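Local coordinates for PGRP-Hd - Peptidoglycan recognition protein homologue (PDB 3EP1) that probably recognises bacterial peptidoglycan in innate immunity, at residues A[29-34]-A[113-118]. Residues are numbered along the deposited sequence; the frame is centred on the assembly and turned at random.
Sequences IFLWQT and VAVIGD
Leu-31 sets one branch against both valines of the partner strand. Its CD2 lies 3.8 Å from CG1 of Val-115, the two side chains crossing at about a right angle, and also rests near CB of Val-113. Ile-29 lies alongside Val-113, pointing the same way, with its CG2 3.9 Å from CG2 of the valine. In Val-115, CG2 sits between the backbone N and the carbonyl carbon and packs against CA of Gln-33.

Beneath these side chains the two strands pair in parallel. The backbone N of Val-113 bonds to O of Phe-30, and N of Trp-32 returns a bond to O of Val-113. The N of Val-115 then reaches O of Trp-32 at 2.7 Å. The N of Thr-34 closes the ladder on O of Val-115.

Beyond the ladder, Thr-34 adds a side-chain bond. Its OG1 is placed between the backbone N and the carbonyl carbon (chi1 57°) and accepts N-H of Gly-117 at 3.0 Å. The same OG1 also hydrogen-bonds OG1 of Thr-38. A valine here would probably leave the amide of Gly-117 and the hydroxyl of Thr-38 without this partner. The side chain of Gln-33, extended beyond CG, carries OE1 to within 3.4 Å of CA of Asp-118, where it takes the amide of Phe-119. OD1 of Asp-118 accepts the amide of Gly-120.

Strands 26-33 and 110-115 are central in the mixed sheet of the amidase-like PGRP fold. Strand 149-152 flanks the first, and Ile-29 and Leu-31 touch its Leu-151. Helix 126-141 packs on Leu-31, Val-113 and Val-115, and Phe-162 of helix 160-167 meets Leu-31 and Val-115. Trp-32 and Ala-114 face the other side of the sheet, against the loop residues Thr-103 and Tyr-80 respectively.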
loop_
_atom_site.group_PDB
_atom_site.type_symbol
_atom_site.label_atom_id
_atom_site.label_comp_id
_atom_site.label_asym_id
_atom_site.label_seq_id
_atom_site.Cartn_x
_atom_site.Cartn_y
_atom_site.Cartn_z
ATOM N N ILE A 29 -4.153 -8.648 -12.747
ATOM C CA ILE A 29 -5.183 -8.807 -11.726
ATOM C C ILE A 29 -6.479 -9.308 -12.356
ATOM O O ILE A 29 -7.037 -8.658 -13.240
ATOM C CB ILE A 29 -5.487 -7.466 -11.010
ATOM C CG1 ILE A 29 -4.269 -6.985 -10.215
ATOM C CG2 ILE A 29 -6.670 -7.638 -10.080
ATOM C CD1 ILE A 29 -3.103 -6.509 -11.047
ATOM N N PHE A 30 -6.959 -10.459 -11.904
ATOM C CA PHE A 30 -8.198 -11.017 -12.437
ATOM C C PHE A 30 -9.374 -10.696 -11.531
ATOM O O PHE A 30 -9.361 -11.036 -10.352
ATOM C CB PHE A 30 -8.065 -12.533 -12.611
ATOM C CG PHE A 30 -7.125 -12.929 -13.708
ATOM C CD1 PHE A 30 -7.408 -12.599 -15.034
ATOM C CD2 PHE A 30 -5.939 -13.593 -13.421
ATOM C CE1 PHE A 30 -6.520 -12.921 -16.056
ATOM C CE2 PHE A 30 -5.040 -13.922 -14.438
ATOM C CZ PHE A 30 -5.333 -13.583 -15.757
ATOM N N LEU A 31 -10.391 -10.045 -12.095
ATOM C CA LEU A 31 -11.583 -9.658 -11.343
ATOM C C LEU A 31 -12.753 -10.620 -11.490
ATOM O O LEU A 31 -13.191 -10.920 -12.603
ATOM C CB LEU A 31 -12.040 -8.254 -11.753
ATOM C CG LEU A 31 -11.476 -7.049 -10.991
ATOM C CD1 LEU A 31 -12.129 -5.779 -11.509
ATOM C CD2 LEU A 31 -11.754 -7.187 -9.502
ATOM N N TRP A 32 -13.252 -11.099 -10.358
ATOM C CA TRP A 32 -14.382 -12.024 -10.326
ATOM C C TRP A 32 -15.401 -11.534 -9.326
ATOM O O TRP A 32 -15.035 -11.050 -8.266
ATOM C CB TRP A 32 -13.948 -13.417 -9.884
ATOM C CG TRP A 32 -13.103 -14.139 -10.848
ATOM C CD1 TRP A 32 -11.763 -13.988 -11.045
ATOM C CD2 TRP A 32 -13.533 -15.165 -11.748
ATOM N NE1 TRP A 32 -11.328 -14.862 -12.010
ATOM C CE2 TRP A 32 -12.394 -15.596 -12.461
ATOM C CE3 TRP A 32 -14.774 -15.763 -12.020
ATOM C CZ2 TRP A 32 -12.452 -16.602 -13.430
ATOM C CZ3 TRP A 32 -14.834 -16.764 -12.982
ATOM C CH2 TRP A 32 -13.676 -17.174 -13.676
ATOM N N GLN A 33 -16.676 -11.670 -9.658
ATOM C CA GLN A 33 -17.739 -11.255 -8.758
ATOM C C GLN A 33 -18.224 -12.515 -8.045
ATOM O O GLN A 33 -18.234 -13.594 -8.646
ATOM C CB GLN A 33 -18.897 -10.654 -9.549
ATOM C CG GLN A 33 -19.791 -11.693 -10.203
ATOM C CD GLN A 33 -20.900 -11.083 -11.030
ATOM O OE1 GLN A 33 -21.616 -10.197 -10.573
ATOM N NE2 GLN A 33 -21.053 -11.566 -12.255
ATOM N N THR A 34 -18.615 -12.396 -6.777
ATOM C CA THR A 34 -19.111 -13.566 -6.062
ATOM C C THR A 34 -20.514 -13.922 -6.558
ATOM O O THR A 34 -21.018 -15.021 -6.319
ATOM C CB THR A 34 -19.092 -13.356 -4.531
ATOM O OG1 THR A 34 -19.863 -12.206 -4.173
ATOM C CG2 THR A 34 -17.657 -13.174 -4.061
ATOM N N VAL A 113 -8.869 -11.235 -7.428
ATOM C CA VAL A 113 -9.637 -10.407 -6.520
ATOM C C VAL A 113 -11.122 -10.640 -6.754
ATOM O O VAL A 113 -11.613 -10.497 -7.865
ATOM C CB VAL A 113 -9.346 -8.906 -6.726
ATOM C CG1 VAL A 113 -10.160 -8.088 -5.739
ATOM C CG2 VAL A 113 -7.868 -8.614 -6.550
ATOM N N ALA A 114 -11.832 -11.010 -5.702
ATOM C CA ALA A 114 -13.266 -11.236 -5.806
ATOM C C ALA A 114 -13.980 -10.002 -5.286
ATOM O O ALA A 114 -13.585 -9.446 -4.259
ATOM C CB ALA A 114 -13.674 -12.445 -4.983
ATOM N N VAL A 115 -15.009 -9.559 -6.008
ATOM C CA VAL A 115 -15.800 -8.409 -5.577
ATOM C C VAL A 115 -17.141 -8.969 -5.107
ATOM O O VAL A 115 -17.868 -9.628 -5.859
ATOM C CB VAL A 115 -15.975 -7.362 -6.714
ATOM C CG1 VAL A 115 -14.624 -6.745 -7.034
ATOM C CG2 VAL A 115 -16.579 -8.000 -7.957
ATOM N N ILE A 116 -17.450 -8.710 -3.845
ATOM C CA ILE A 116 -18.646 -9.241 -3.223
ATOM C C ILE A 116 -19.969 -8.632 -3.652
ATOM O O ILE A 116 -20.335 -7.547 -3.221
ATOM C CB ILE A 116 -18.500 -9.174 -1.692
ATOM C CG1 ILE A 116 -17.162 -9.809 -1.285
ATOM C CG2 ILE A 116 -19.650 -9.899 -1.031
ATOM C CD1 ILE A 116 -16.855 -9.785 0.203
ATOM N N GLY A 117 -20.692 -9.360 -4.497
ATOM C CA GLY A 117 -21.978 -8.886 -4.974
ATOM C C GLY A 117 -22.287 -9.303 -6.398
ATOM O O GLY A 117 -21.593 -10.142 -6.968
ATOM N N ASP A 118 -23.348 -8.717 -6.954
ATOM C CA ASP A 118 -23.796 -8.981 -8.328
ATOM C C ASP A 118 -23.701 -7.663 -9.058
ATOM O O ASP A 118 -24.344 -6.685 -8.675
ATOM C CB ASP A 118 -25.251 -9.502 -8.355
ATOM C CG ASP A 118 -25.905 -9.434 -9.764
ATOM O OD1 ASP A 118 -25.206 -9.647 -10.789
ATOM O OD2 ASP A 118 -27.137 -9.180 -9.839
#